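Local coordinates for DNA repair protein RECN (Deinococcus radiodurans, PDB 4ABY) that probably binds and hydrolyses ATP through its SMC-like head domain and may take part in recombinational repair of damaged DNA, at residues Pro317-Asp322 with Asp345-Leu350; Gly60-Phe65 with Ala360-His365; Leu92-Glu97 with Asp374-Ser379. All blocks are in the same frame, centred on the assembly; numbering follows the deposited sequence.

Interaction 1. Residues Pro317-Asp322 with Asp345-Leu350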
ATOM      1  N   PRO A 317      -9.294  -2.089  -3.759  1.00 31.03           N
ATOM      2  CA  PRO A 317      -9.341  -3.110  -4.813  1.00 28.24           C
ATOM      3  C   PRO A 317      -7.980  -3.359  -5.450  1.00 27.44           C
ATOM      4  O   PRO A 317      -7.720  -4.471  -5.909  1.00 28.72           O
ATOM      5  CB  PRO A 317     -10.301  -2.504  -5.850  1.00 30.63           C
ATOM      6  CG  PRO A 317     -10.381  -1.053  -5.522  1.00 31.05           C
ATOM      7  CD  PRO A 317     -10.200  -0.964  -4.043  1.00 31.57           C
ATOM      8  N   SER A 318      -7.133  -2.332  -5.483  1.00 28.56           N
ATOM      9  CA  SER A 318      -5.814  -2.430  -6.105  1.00 25.85           C
ATOM     10  C   SER A 318      -4.733  -1.994  -5.135  1.00 27.11           C
ATOM     11  O   SER A 318      -4.903  -1.019  -4.407  1.00 30.69           O
ATOM     12  CB  SER A 318      -5.745  -1.564  -7.360  1.00 26.48           C
ATOM     13  OG  SER A 318      -6.741  -1.942  -8.294  1.00 33.35           O
ATOM     14  N   VAL A 319      -3.626  -2.732  -5.123  1.00 25.32           N
ATOM     15  CA  VAL A 319      -2.488  -2.428  -4.258  1.00 21.50           C
ATOM     16  C   VAL A 319      -1.172  -2.510  -5.035  1.00 20.85           C
ATOM     17  O   VAL A 319      -1.025  -3.337  -5.932  1.00 23.71           O
ATOM     18  CB  VAL A 319      -2.423  -3.383  -3.053  1.00 22.88           C
ATOM     19  CG1 VAL A 319      -1.295  -2.977  -2.115  1.00 22.16           C
ATOM     20  CG2 VAL A 319      -3.755  -3.403  -2.318  1.00 24.98           C
ATOM     21  N   VAL A 320      -0.245  -1.615  -4.714  1.00 20.39           N
ATOM     22  CA  VAL A 320       1.041  -1.579  -5.396  1.00 19.92           C
ATOM     23  C   VAL A 320       2.211  -1.678  -4.425  1.00 22.10           C
ATOM     24  O   VAL A 320       2.273  -0.950  -3.435  1.00 21.60           O
ATOM     25  CB  VAL A 320       1.196  -0.298  -6.238  1.00 17.98           C
ATOM     26  CG1 VAL A 320       2.613  -0.190  -6.781  1.00 19.31           C
ATOM     27  CG2 VAL A 320       0.180  -0.282  -7.370  1.00 16.84           C
ATOM     28  N   PHE A 321       3.142  -2.576  -4.723  1.00 22.40           N
ATOM     29  CA  PHE A 321       4.333  -2.743  -3.906  1.00 22.31           C
ATOM     30  C   PHE A 321       5.545  -2.432  -4.769  1.00 25.51           C
ATOM     31  O   PHE A 321       5.683  -2.967  -5.868  1.00 28.96           O
ATOM     32  CB  PHE A 321       4.420  -4.171  -3.364  1.00 19.76           C
ATOM     33  CG  PHE A 321       3.244  -4.571  -2.520  1.00 17.79           C
ATOM     34  CD1 PHE A 321       3.236  -4.324  -1.158  1.00 21.30           C
ATOM     35  CD2 PHE A 321       2.146  -5.194  -3.089  1.00 17.84           C
ATOM     36  CE1 PHE A 321       2.157  -4.692  -0.377  1.00 19.64           C
ATOM     37  CE2 PHE A 321       1.063  -5.564  -2.314  1.00 19.66           C
ATOM     38  CZ  PHE A 321       1.068  -5.312  -0.957  1.00 19.17           C
ATOM     39  N   ASP A 322       6.447  -1.634  -4.257  1.00 26.53           N
ATOM     40  CA  ASP A 322       7.654  -1.331  -4.967  1.00 32.00           C
ATOM     41  C   ASP A 322       8.834  -1.903  -4.253  1.00 40.03           C
ATOM     42  O   ASP A 322       9.021  -1.667  -3.098  1.00 49.99           O
ATOM     43  CB  ASP A 322       7.871   0.154  -4.961  1.00 33.92           C
ATOM     44  CG  ASP A 322       8.977   0.579  -5.850  1.00 36.60           C
ATOM     45  OD1 ASP A 322       9.269  -0.122  -6.816  1.00 32.10           O
ATOM     46  OD2 ASP A 322       9.545   1.627  -5.594  1.00 36.67           O
ATOM     47  N   ASP A 345      -5.932 -13.158  -4.360  1.00 31.71           N
ATOM     48  CA  ASP A 345      -7.163 -13.948  -4.321  1.00 28.55           C
ATOM     49  C   ASP A 345      -8.379 -13.069  -4.081  1.00 29.08           C
ATOM     50  O   ASP A 345      -9.511 -13.508  -4.242  1.00 31.58           O
ATOM     51  CB  ASP A 345      -7.097 -15.003  -3.215  1.00 30.84           C
ATOM     52  CG  ASP A 345      -6.332 -16.239  -3.627  1.00 34.16           C
ATOM     53  OD1 ASP A 345      -5.875 -16.312  -4.785  1.00 41.86           O
ATOM     54  OD2 ASP A 345      -6.189 -17.146  -2.784  1.00 37.11           O
ATOM     55  N   THR A 346      -8.132 -11.828  -3.680  1.00 29.42           N
ATOM     56  CA  THR A 346      -9.198 -10.886  -3.380  1.00 28.50           C
ATOM     57  C   THR A 346      -8.893  -9.515  -3.981  1.00 29.80           C
ATOM     58  O   THR A 346      -9.754  -8.639  -4.014  1.00 30.33           O
ATOM     59  CB  THR A 346      -9.398 -10.751  -1.856  1.00 33.59           C
ATOM     60  OG1 THR A 346      -8.131 -10.868  -1.192  1.00 32.43           O
ATOM     61  CG2 THR A 346     -10.326 -11.843  -1.349  1.00 39.44           C
ATOM     62  N   ARG A 347      -7.667  -9.336  -4.466  1.00 30.57           N
ATOM     63  CA  ARG A 347      -7.237  -8.014  -4.920  1.00 24.31           C
ATOM     64  C   ARG A 347      -6.499  -8.052  -6.228  1.00 25.90           C
ATOM     65  O   ARG A 347      -6.179  -9.124  -6.741  1.00 34.18           O
ATOM     66  CB  ARG A 347      -6.305  -7.378  -3.900  1.00 28.53           C
ATOM     67  CG  ARG A 347      -6.903  -6.218  -3.131  1.00 31.81           C
ATOM     68  CD  ARG A 347      -7.539  -6.672  -1.837  1.00 32.46           C
ATOM     69  NE  ARG A 347      -8.591  -5.751  -1.419  1.00 35.02           N
ATOM     70  CZ  ARG A 347      -9.449  -6.037  -0.452  1.00 40.40           C
ATOM     71  NH1 ARG A 347      -9.346  -7.203   0.166  1.00 46.76           N
ATOM     72  NH2 ARG A 347     -10.397  -5.178  -0.098  1.00 39.79           N
ATOM     73  N   GLN A 348      -6.257  -6.867  -6.776  1.00 26.67           N
ATOM     74  CA  GLN A 348      -5.348  -6.696  -7.897  1.00 26.73           C
ATOM     75  C   GLN A 348      -4.067  -6.151  -7.295  1.00 24.70           C
ATOM     76  O   GLN A 348      -4.055  -5.041  -6.763  1.00 23.54           O
ATOM     77  CB  GLN A 348      -5.920  -5.692  -8.900  1.00 21.03           C
ATOM     78  CG  GLN A 348      -5.067  -5.463 -10.136  1.00 21.44           C
ATOM     79  CD  GLN A 348      -5.615  -4.361 -11.023  1.00 24.63           C
ATOM     80  OE1 GLN A 348      -6.139  -3.361 -10.536  1.00 23.04           O
ATOM     81  NE2 GLN A 348      -5.498  -4.540 -12.330  1.00 23.26           N
ATOM     82  N   VAL A 349      -2.997  -6.940  -7.349  1.00 22.11           N
ATOM     83  CA  VAL A 349      -1.709  -6.505  -6.826  1.00 20.13           C
ATOM     84  C   VAL A 349      -0.749  -6.263  -7.983  1.00 19.26           C
ATOM     85  O   VAL A 349      -0.593  -7.099  -8.869  1.00 19.30           O
ATOM     86  CB  VAL A 349      -1.123  -7.505  -5.803  1.00 16.37           C
ATOM     87  CG1 VAL A 349      -2.207  -8.437  -5.296  1.00 17.39           C
ATOM     88  CG2 VAL A 349       0.013  -8.291  -6.406  1.00 20.05           C
ATOM     89  N   LEU A 350      -0.136  -5.088  -7.979  1.00 18.82           N
ATOM     90  CA  LEU A 350       0.748  -4.682  -9.055  1.00 17.76           C
ATOM     91  C   LEU A 350       2.174  -4.548  -8.542  1.00 20.84           C
ATOM     92  O   LEU A 350       2.471  -3.672  -7.730  1.00 22.44           O
ATOM     93  CB  LEU A 350       0.272  -3.352  -9.633  1.00 18.15           C
ATOM     94  CG  LEU A 350      -1.170  -3.329 -10.151  1.00 23.78           C
ATOM     95  CD1 LEU A 350      -1.731  -1.919 -10.158  1.00 25.44           C
ATOM     96  CD2 LEU A 350      -1.252  -3.944 -11.535  1.00 21.33           C
TER

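Interaction 2. Residues Gly60-Phe65 with Ala360-His365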
ATOM      1  N   GLY A  60      -6.965  -8.070 -13.491  1.00 22.56           N
ATOM      2  CA  GLY A  60      -6.896  -9.407 -12.935  1.00 28.04           C
ATOM      3  C   GLY A  60      -6.576  -9.473 -11.459  1.00 31.38           C
ATOM      4  O   GLY A  60      -7.189  -8.786 -10.643  1.00 36.76           O
ATOM      5  N   GLY A  61      -5.623 -10.327 -11.107  1.00 30.31           N
ATOM      6  CA  GLY A  61      -5.205 -10.447  -9.725  1.00 25.43           C
ATOM      7  C   GLY A  61      -3.785  -9.955  -9.595  1.00 26.84           C
ATOM      8  O   GLY A  61      -3.539  -8.756  -9.490  1.00 28.93           O
ATOM      9  N   PHE A  62      -2.848 -10.892  -9.625  1.00 27.60           N
ATOM     10  CA  PHE A  62      -1.432 -10.578  -9.518  1.00 24.54           C
ATOM     11  C   PHE A  62      -0.850 -10.240 -10.887  1.00 23.18           C
ATOM     12  O   PHE A  62      -0.719 -11.106 -11.752  1.00 23.29           O
ATOM     13  CB  PHE A  62      -0.694 -11.763  -8.895  1.00 24.66           C
ATOM     14  CG  PHE A  62       0.772 -11.534  -8.696  1.00 21.83           C
ATOM     15  CD1 PHE A  62       1.338 -10.298  -8.947  1.00 21.12           C
ATOM     16  CD2 PHE A  62       1.583 -12.558  -8.248  1.00 23.75           C
ATOM     17  CE1 PHE A  62       2.686 -10.089  -8.761  1.00 22.88           C
ATOM     18  CE2 PHE A  62       2.931 -12.358  -8.060  1.00 25.89           C
ATOM     19  CZ  PHE A  62       3.486 -11.120  -8.317  1.00 27.17           C
ATOM     20  N   CYS A  63      -0.501  -8.971 -11.074  1.00 21.24           N
ATOM     21  CA  CYS A  63       0.111  -8.519 -12.314  1.00 20.83           C
ATOM     22  C   CYS A  63       1.588  -8.247 -12.103  1.00 20.39           C
ATOM     23  O   CYS A  63       1.956  -7.414 -11.282  1.00 23.95           O
ATOM     24  CB  CYS A  63      -0.576  -7.253 -12.808  1.00 19.90           C
ATOM     25  SG  CYS A  63      -2.337  -7.452 -13.055  1.00 27.35           S
ATOM     26  N   ALA A  64       2.434  -8.952 -12.842  1.00 19.30           N
ATOM     27  CA  ALA A  64       3.872  -8.778 -12.704  1.00 19.10           C
ATOM     28  C   ALA A  64       4.431  -7.997 -13.878  1.00 22.43           C
ATOM     29  O   ALA A  64       4.087  -8.255 -15.030  1.00 24.23           O
ATOM     30  CB  ALA A  64       4.564 -10.120 -12.586  1.00 18.66           C
ATOM     31  N   PHE A  65       5.290  -7.033 -13.580  1.00 21.79           N
ATOM     32  CA  PHE A  65       5.955  -6.263 -14.616  1.00 19.38           C
ATOM     33  C   PHE A  65       7.455  -6.533 -14.580  1.00 23.65           C
ATOM     34  O   PHE A  65       8.112  -6.331 -13.557  1.00 24.01           O
ATOM     35  CB  PHE A  65       5.638  -4.781 -14.453  1.00 19.08           C
ATOM     36  CG  PHE A  65       4.197  -4.454 -14.700  1.00 22.45           C
ATOM     37  CD1 PHE A  65       3.226  -4.820 -13.784  1.00 23.46           C
ATOM     38  CD2 PHE A  65       3.804  -3.801 -15.858  1.00 23.44           C
ATOM     39  CE1 PHE A  65       1.891  -4.528 -14.010  1.00 21.95           C
ATOM     40  CE2 PHE A  65       2.469  -3.508 -16.088  1.00 24.19           C
ATOM     41  CZ  PHE A  65       1.515  -3.871 -15.162  1.00 21.94           C
ATOM     42  N   ALA A 360       6.685 -15.691 -11.873  1.00 27.07           N
ATOM     43  CA  ALA A 360       6.041 -16.957 -12.210  1.00 29.76           C
ATOM     44  C   ALA A 360       4.699 -17.176 -11.508  1.00 32.69           C
ATOM     45  O   ALA A 360       3.934 -18.060 -11.893  1.00 35.92           O
ATOM     46  CB  ALA A 360       6.981 -18.111 -11.920  1.00 28.16           C
ATOM     47  N   ARG A 361       4.413 -16.379 -10.483  1.00 28.15           N
ATOM     48  CA  ARG A 361       3.180 -16.543  -9.722  1.00 26.14           C
ATOM     49  C   ARG A 361       2.102 -15.561 -10.158  1.00 28.12           C
ATOM     50  O   ARG A 361       1.006 -15.542  -9.598  1.00 30.96           O
ATOM     51  CB  ARG A 361       3.450 -16.391  -8.225  1.00 27.23           C
ATOM     52  CG  ARG A 361       4.425 -17.410  -7.677  1.00 30.54           C
ATOM     53  CD  ARG A 361       3.843 -18.808  -7.745  1.00 28.84           C
ATOM     54  NE  ARG A 361       2.638 -18.920  -6.931  1.00 29.84           N
ATOM     55  CZ  ARG A 361       2.643 -19.129  -5.617  1.00 36.94           C
ATOM     56  NH1 ARG A 361       3.794 -19.252  -4.963  1.00 34.92           N
ATOM     57  NH2 ARG A 361       1.495 -19.213  -4.953  1.00 33.75           N
ATOM     58  N   ALA A 362       2.410 -14.749 -11.161  1.00 26.37           N
ATOM     59  CA  ALA A 362       1.479 -13.722 -11.609  1.00 27.16           C
ATOM     60  C   ALA A 362       0.301 -14.320 -12.370  1.00 25.11           C
ATOM     61  O   ALA A 362       0.444 -15.340 -13.041  1.00 24.80           O
ATOM     62  CB  ALA A 362       2.203 -12.702 -12.472  1.00 26.82           C
ATOM     63  N   HIS A 363      -0.863 -13.687 -12.257  1.00 23.26           N
ATOM     64  CA  HIS A 363      -2.008 -14.064 -13.076  1.00 22.95           C
ATOM     65  C   HIS A 363      -1.816 -13.489 -14.463  1.00 23.75           C
ATOM     66  O   HIS A 363      -2.384 -13.975 -15.441  1.00 26.72           O
ATOM     67  CB  HIS A 363      -3.304 -13.526 -12.487  1.00 25.39           C
ATOM     68  CG  HIS A 363      -3.654 -14.123 -11.164  1.00 25.45           C
ATOM     69  ND1 HIS A 363      -3.093 -13.689  -9.983  1.00 31.47           N
ATOM     70  CD2 HIS A 363      -4.512 -15.115 -10.833  1.00 26.64           C
ATOM     71  CE1 HIS A 363      -3.587 -14.393  -8.981  1.00 37.47           C
ATOM     72  NE2 HIS A 363      -4.452 -15.263  -9.469  1.00 40.62           N
ATOM     73  N   HIS A 364      -1.009 -12.438 -14.537  1.00 19.71           N
ATOM     74  CA  HIS A 364      -0.710 -11.795 -15.797  1.00 19.50           C
ATOM     75  C   HIS A 364       0.728 -11.330 -15.762  1.00 22.06           C
ATOM     76  O   HIS A 364       1.139 -10.631 -14.840  1.00 25.11           O
ATOM     77  CB  HIS A 364      -1.660 -10.624 -16.030  1.00 23.32           C
ATOM     78  CG  HIS A 364      -3.106 -11.012 -16.001  1.00 27.15           C
ATOM     79  ND1 HIS A 364      -3.791 -11.415 -17.127  1.00 23.97           N
ATOM     80  CD2 HIS A 364      -3.991 -11.079 -14.978  1.00 24.13           C
ATOM     81  CE1 HIS A 364      -5.038 -11.705 -16.800  1.00 24.04           C
ATOM     82  NE2 HIS A 364      -5.185 -11.507 -15.502  1.00 24.07           N
ATOM     83  N   HIS A 365       1.498 -11.744 -16.757  1.00 22.98           N
ATOM     84  CA  HIS A 365       2.906 -11.392 -16.819  1.00 22.59           C
ATOM     85  C   HIS A 365       3.116 -10.368 -17.927  1.00 25.25           C
ATOM     86  O   HIS A 365       2.994 -10.678 -19.112  1.00 24.84           O
ATOM     87  CB  HIS A 365       3.751 -12.642 -17.064  1.00 26.07           C
ATOM     88  CG  HIS A 365       5.228 -12.409 -16.962  1.00 24.89           C
ATOM     89  ND1 HIS A 365       6.093 -13.348 -16.441  1.00 21.13           N
ATOM     90  CD2 HIS A 365       5.990 -11.347 -17.315  1.00 22.96           C
ATOM     91  CE1 HIS A 365       7.325 -12.872 -16.480  1.00 24.09           C
ATOM     92  NE2 HIS A 365       7.290 -11.661 -17.005  1.00 22.82           N
TER

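Interaction 3. Residues Leu92-Glu97 with Asp374-Ser379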
ATOM      1  N   LEU A  92       8.934  14.072 -13.797  1.00 24.30           N
ATOM      2  CA  LEU A  92       8.242  12.979 -14.461  1.00 24.19           C
ATOM      3  C   LEU A  92       7.858  13.290 -15.908  1.00 26.43           C
ATOM      4  O   LEU A  92       7.624  12.371 -16.693  1.00 29.00           O
ATOM      5  CB  LEU A  92       6.996  12.591 -13.669  1.00 27.24           C
ATOM      6  CG  LEU A  92       7.170  11.509 -12.609  1.00 23.61           C
ATOM      7  CD1 LEU A  92       8.566  11.557 -12.031  1.00 24.10           C
ATOM      8  CD2 LEU A  92       6.114  11.667 -11.530  1.00 20.55           C
ATOM      9  N   ILE A  93       7.788  14.573 -16.257  1.00 23.26           N
ATOM     10  CA  ILE A  93       7.437  14.968 -17.620  1.00 27.25           C
ATOM     11  C   ILE A  93       8.556  14.584 -18.590  1.00 29.50           C
ATOM     12  O   ILE A  93       9.726  14.869 -18.339  1.00 29.76           O
ATOM     13  CB  ILE A  93       7.153  16.482 -17.735  1.00 28.02           C
ATOM     14  CG1 ILE A  93       6.214  16.946 -16.620  1.00 28.80           C
ATOM     15  CG2 ILE A  93       6.561  16.811 -19.094  1.00 26.83           C
ATOM     16  CD1 ILE A  93       5.872  18.416 -16.688  1.00 29.95           C
ATOM     17  N   ARG A  94       8.188  13.934 -19.691  1.00 25.44           N
ATOM     18  CA  ARG A  94       9.161  13.465 -20.671  1.00 26.45           C
ATOM     19  C   ARG A  94      10.181  14.543 -21.024  1.00 30.59           C
ATOM     20  O   ARG A  94       9.871  15.731 -20.999  1.00 33.06           O
ATOM     21  CB  ARG A  94       8.455  12.964 -21.933  1.00 27.71           C
ATOM     22  CG  ARG A  94       9.382  12.281 -22.913  1.00 27.27           C
ATOM     23  CD  ARG A  94       8.622  11.658 -24.058  1.00 30.27           C
ATOM     24  NE  ARG A  94       9.522  11.154 -25.089  1.00 28.25           N
ATOM     25  CZ  ARG A  94      10.265  10.063 -24.956  1.00 26.47           C
ATOM     26  NH1 ARG A  94      10.222   9.366 -23.831  1.00 28.32           N
ATOM     27  NH2 ARG A  94      11.055   9.672 -25.942  1.00 28.54           N
ATOM     28  N   SER A  95      11.396  14.116 -21.355  1.00 34.88           N
ATOM     29  CA  SER A  95      12.524  15.022 -21.562  1.00 27.72           C
ATOM     30  C   SER A  95      12.209  16.241 -22.426  1.00 36.32           C
ATOM     31  O   SER A  95      12.340  17.380 -21.968  1.00 47.97           O
ATOM     32  CB  SER A  95      13.715  14.272 -22.147  1.00 29.00           C
ATOM     33  OG  SER A  95      14.787  15.162 -22.402  1.00 33.72           O
ATOM     34  N   GLY A  96      11.806  16.015 -23.671  1.00 27.45           N
ATOM     35  CA  GLY A  96      11.548  17.123 -24.575  1.00 32.30           C
ATOM     36  C   GLY A  96      10.078  17.426 -24.798  1.00 35.26           C
ATOM     37  O   GLY A  96       9.675  17.786 -25.904  1.00 34.57           O
ATOM     38  N   GLU A  97       9.270  17.284 -23.754  1.00 32.59           N
ATOM     39  CA  GLU A  97       7.834  17.499 -23.889  1.00 37.18           C
ATOM     40  C   GLU A  97       7.326  18.605 -22.971  1.00 40.52           C
ATOM     41  O   GLU A  97       7.979  18.965 -21.992  1.00 36.68           O
ATOM     42  CB  GLU A  97       7.057  16.200 -23.652  1.00 36.64           C
ATOM     43  CG  GLU A  97       7.381  15.083 -24.642  1.00 36.63           C
ATOM     44  CD  GLU A  97       6.897  15.372 -26.055  1.00 42.33           C
ATOM     45  OE1 GLU A  97       5.855  16.048 -26.207  1.00 45.30           O
ATOM     46  OE2 GLU A  97       7.556  14.909 -27.012  1.00 41.00           O
ATOM     47  N   ASP A 374      11.155   7.870 -33.319  1.00 32.83           N
ATOM     48  CA  ASP A 374      11.708   9.197 -33.559  1.00 28.61           C
ATOM     49  C   ASP A 374      13.130   9.285 -33.008  1.00 27.89           C
ATOM     50  O   ASP A 374      13.503  10.260 -32.355  1.00 30.33           O
ATOM     51  CB  ASP A 374      10.820  10.279 -32.939  1.00 35.83           C
ATOM     52  CG  ASP A 374      11.390  11.677 -33.116  1.00 52.80           C
ATOM     53  OD1 ASP A 374      12.000  11.935 -34.176  1.00 64.37           O
ATOM     54  OD2 ASP A 374      11.232  12.516 -32.200  1.00 51.58           O
ATOM     55  N   GLY A 375      13.923   8.251 -33.268  1.00 27.11           N
ATOM     56  CA  GLY A 375      15.325   8.257 -32.897  1.00 22.92           C
ATOM     57  C   GLY A 375      15.559   8.173 -31.407  1.00 23.61           C
ATOM     58  O   GLY A 375      16.701   8.216 -30.953  1.00 24.11           O
ATOM     59  N   ARG A 376      14.475   8.049 -30.648  1.00 23.91           N
ATOM     60  CA  ARG A 376      14.558   7.914 -29.198  1.00 22.99           C
ATOM     61  C   ARG A 376      14.053   6.553 -28.739  1.00 26.58           C
ATOM     62  O   ARG A 376      13.007   6.090 -29.190  1.00 26.47           O
ATOM     63  CB  ARG A 376      13.754   9.017 -28.520  1.00 23.65           C
ATOM     64  CG  ARG A 376      14.415  10.375 -28.580  1.00 24.99           C
ATOM     65  CD  ARG A 376      14.529  10.960 -27.193  1.00 24.96           C
ATOM     66  NE  ARG A 376      13.434  11.867 -26.885  1.00 20.73           N
ATOM     67  CZ  ARG A 376      13.170  12.318 -25.665  1.00 28.75           C
ATOM     68  NH1 ARG A 376      13.916  11.927 -24.635  1.00 26.77           N
ATOM     69  NH2 ARG A 376      12.158  13.151 -25.472  1.00 30.06           N
ATOM     70  N   THR A 377      14.793   5.907 -27.845  1.00 25.41           N
ATOM     71  CA  THR A 377      14.366   4.609 -27.337  1.00 25.05           C
ATOM     72  C   THR A 377      13.320   4.780 -26.237  1.00 29.38           C
ATOM     73  O   THR A 377      13.626   5.239 -25.131  1.00 30.08           O
ATOM     74  CB  THR A 377      15.545   3.785 -26.811  1.00 23.59           C
ATOM     75  OG1 THR A 377      16.121   4.448 -25.683  1.00 48.93           O
ATOM     76  CG2 THR A 377      16.608   3.626 -27.890  1.00 23.68           C
ATOM     77  N   VAL A 378      12.084   4.411 -26.556  1.00 28.31           N
ATOM     78  CA  VAL A 378      10.964   4.572 -25.635  1.00 26.56           C
ATOM     79  C   VAL A 378      10.494   3.235 -25.070  1.00 24.15           C
ATOM     80  O   VAL A 378      10.963   2.178 -25.491  1.00 26.94           O
ATOM     81  CB  VAL A 378       9.792   5.291 -26.316  1.00 27.48           C
ATOM     82  CG1 VAL A 378      10.226   6.672 -26.771  1.00 25.61           C
ATOM     83  CG2 VAL A 378       9.285   4.481 -27.495  1.00 26.82           C
ATOM     84  N   SER A 379       9.571   3.291 -24.115  1.00 20.67           N
ATOM     85  CA  SER A 379       9.088   2.092 -23.438  1.00 22.34           C
ATOM     86  C   SER A 379       7.799   1.559 -24.042  1.00 25.67           C
ATOM     87  O   SER A 379       6.937   2.316 -24.488  1.00 24.83           O
ATOM     88  CB  SER A 379       8.901   2.341 -21.939  1.00 23.32           C
ATOM     89  OG  SER A 379      10.148   2.346 -21.261  1.00 24.06           O
TER

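Interaction 1. Residues Pro317-Asp322 with Asp345-Leu350
The side-chain amide of Gln-348 lies level with Ser-318 OG, which donates to OE1 over 2.7 Å in the plane of that carbonyl; the same OE1 also accepts from the backbone of Leu-40, so two donors grip it. The side chain of Gln-348 leaves with CG anti to the backbone N (chi1 -178°) and stays extended beyond it. Arg-347 NE is spent on Thr-316 O, while Arg-347 CG rests 3.4 Å from Pro-317 O. The ring of Phe-321 meets His-152, the planes inclined by about 35°, and is packed by Leu-340 and Leu-343 of helix 330-343. That helix is the crossover of a beta-alpha-beta unit whose two strands run parallel here. The segment 317-322, running through Val-319, Val-320 and Phe-321 to Asp-322, has the sequence of a Walker B strand of ABC-type ATPases. Its ladder runs from Gln-348 N to Pro-317 O (2.9 Å), through Val-319 N to Gln-348 O and Leu-350 N to Val-319 O (2.8 Å), and ends with Phe-321 N to Leu-350 O (3.3 Å). On the face of Ser-318 and Gln-348, Val-320 CG2 touches Leu-350 CD1 at 3.8 Å as the two side chains cross obliquely, and both residues pack against Ile-76 of helix 69-83.

Interaction 2. Residues Gly60-Phe65 with Ala360-His365
Phe-62 lays one face of its ring over Ala-362, whose CA makes a CH-pi contact 4.0 Å from the ring centroid and whose CB stands over the ring centre on that face. CG of Phe-62 is anti to the backbone N (chi1 -178°), leading off beside the carbonyl carbon, and Phe-62 CD2 lies 3.3 Å from Arg-361 O. Ala-362 CB also meets Ala-64 CB at 3.5 Å, making this the dense part of the contact. Val-349, Val-351 and Leu-340 pack against Phe-62 as well. An alanine in place of Phe-62 would probably open a gap between Ala-362 and Leu-340, stripping the CH-pi partner from the Ala-362 CA. Phe-62 O accepts the backbone His-364 N at 3.1 Å, the donor tilted from the carbonyl plane; a second approach to this oxygen, from His-363 N, is short and bent and remains doubtful in detail. Strand 62-67 is an inner strand of the mixed sheet of this P-loop ATPase head and runs straight into the Walker A loop, predicted to bind ATP. Strand 364-373 joins it in parallel, with Ala-64 N bonded to His-364 O (2.9 Å).

The side formed by His-363 and His-364 is more open to solvent. There the solvent-exposed His-363 accepts Phe-62 N at ND1 over 2.8 Å; the bond is fairly straight (163°), but the donor sits 38° out of the imidazole plane. His-364, partly exposed, brings its NE2 to 3.7 Å from Gly-60 CA and has Gly-61 N at its edge. Gly-60 and Gly-61 thus lie close against these imidazoles, with no side chain between.

Interaction 3. Residues Leu92-Glu97 with Asp374-Ser379
Arg-94 and Arg-376 reach toward each other tip to tip, and their guanidinium planes are inclined by 34°. Arg-94 NH2 sits over the centre of the Arg-376 group, 3.3 Å above its plane. In return, Arg-376 NH1 lies over a face of the Arg-94 group, offset toward the rim. The closest pair, Arg-94 NE and Arg-376 NH2 at 3.3 Å, consists of two donors, so no hydrogen bond joins these like charges. Acidic groups nearby may temper the repulsion without touching: Glu-97 OE2 is 5.2 Å from Arg-376 NH2, and Asp-374 OD2 is 6.9 Å from Arg-94 NH2. A weak hydrogen bond runs from Arg-94 NH1 to Ala-49 O.

The contact spans two sheets of the head. Residues 92-97 form a loop leading to strand 99-105 of the antiparallel sheet, while 374-379 comprises the turn of a beta hairpin and the start of its second strand, 376-383, an edge strand of the mixed sheet.

Van der Waals contacts flank the arginine pair. Val-378, its CG1 anti to the carbonyl carbon (chi1 -61°), brings that methyl to 3.2 Å from Arg-94 NH2, the two side chains crossing at about a right angle. Ser-95 CB lies 3.4 Å from Arg-376 NH1, at the edge of the guanidinium and near its plane. Arg-376 also touches a crystal neighbour, which may influence its pose.

In the fold
Following the chain from the N terminus, residues 60-65 open interaction 2 and residues 92-97 open interaction 3, whose partners lie some 280 to 295 residues later. Interaction 1 closes first, a short loop around helix 330-343, nested inside both of the others. Residues 360-365 then close interaction 2, and 374-379 close interaction 3; these two long loops cross. Interactions 1 and 2 are neighbours in the mixed sheet, strand 348-352 pairing with strand 62-67 through Val-349 and its bonds to Gly-61 and Cys-63. Interaction 3 stands apart, with centres about 27 to 29 Å from the others, where the far hairpin of that sheet meets the antiparallel sheet.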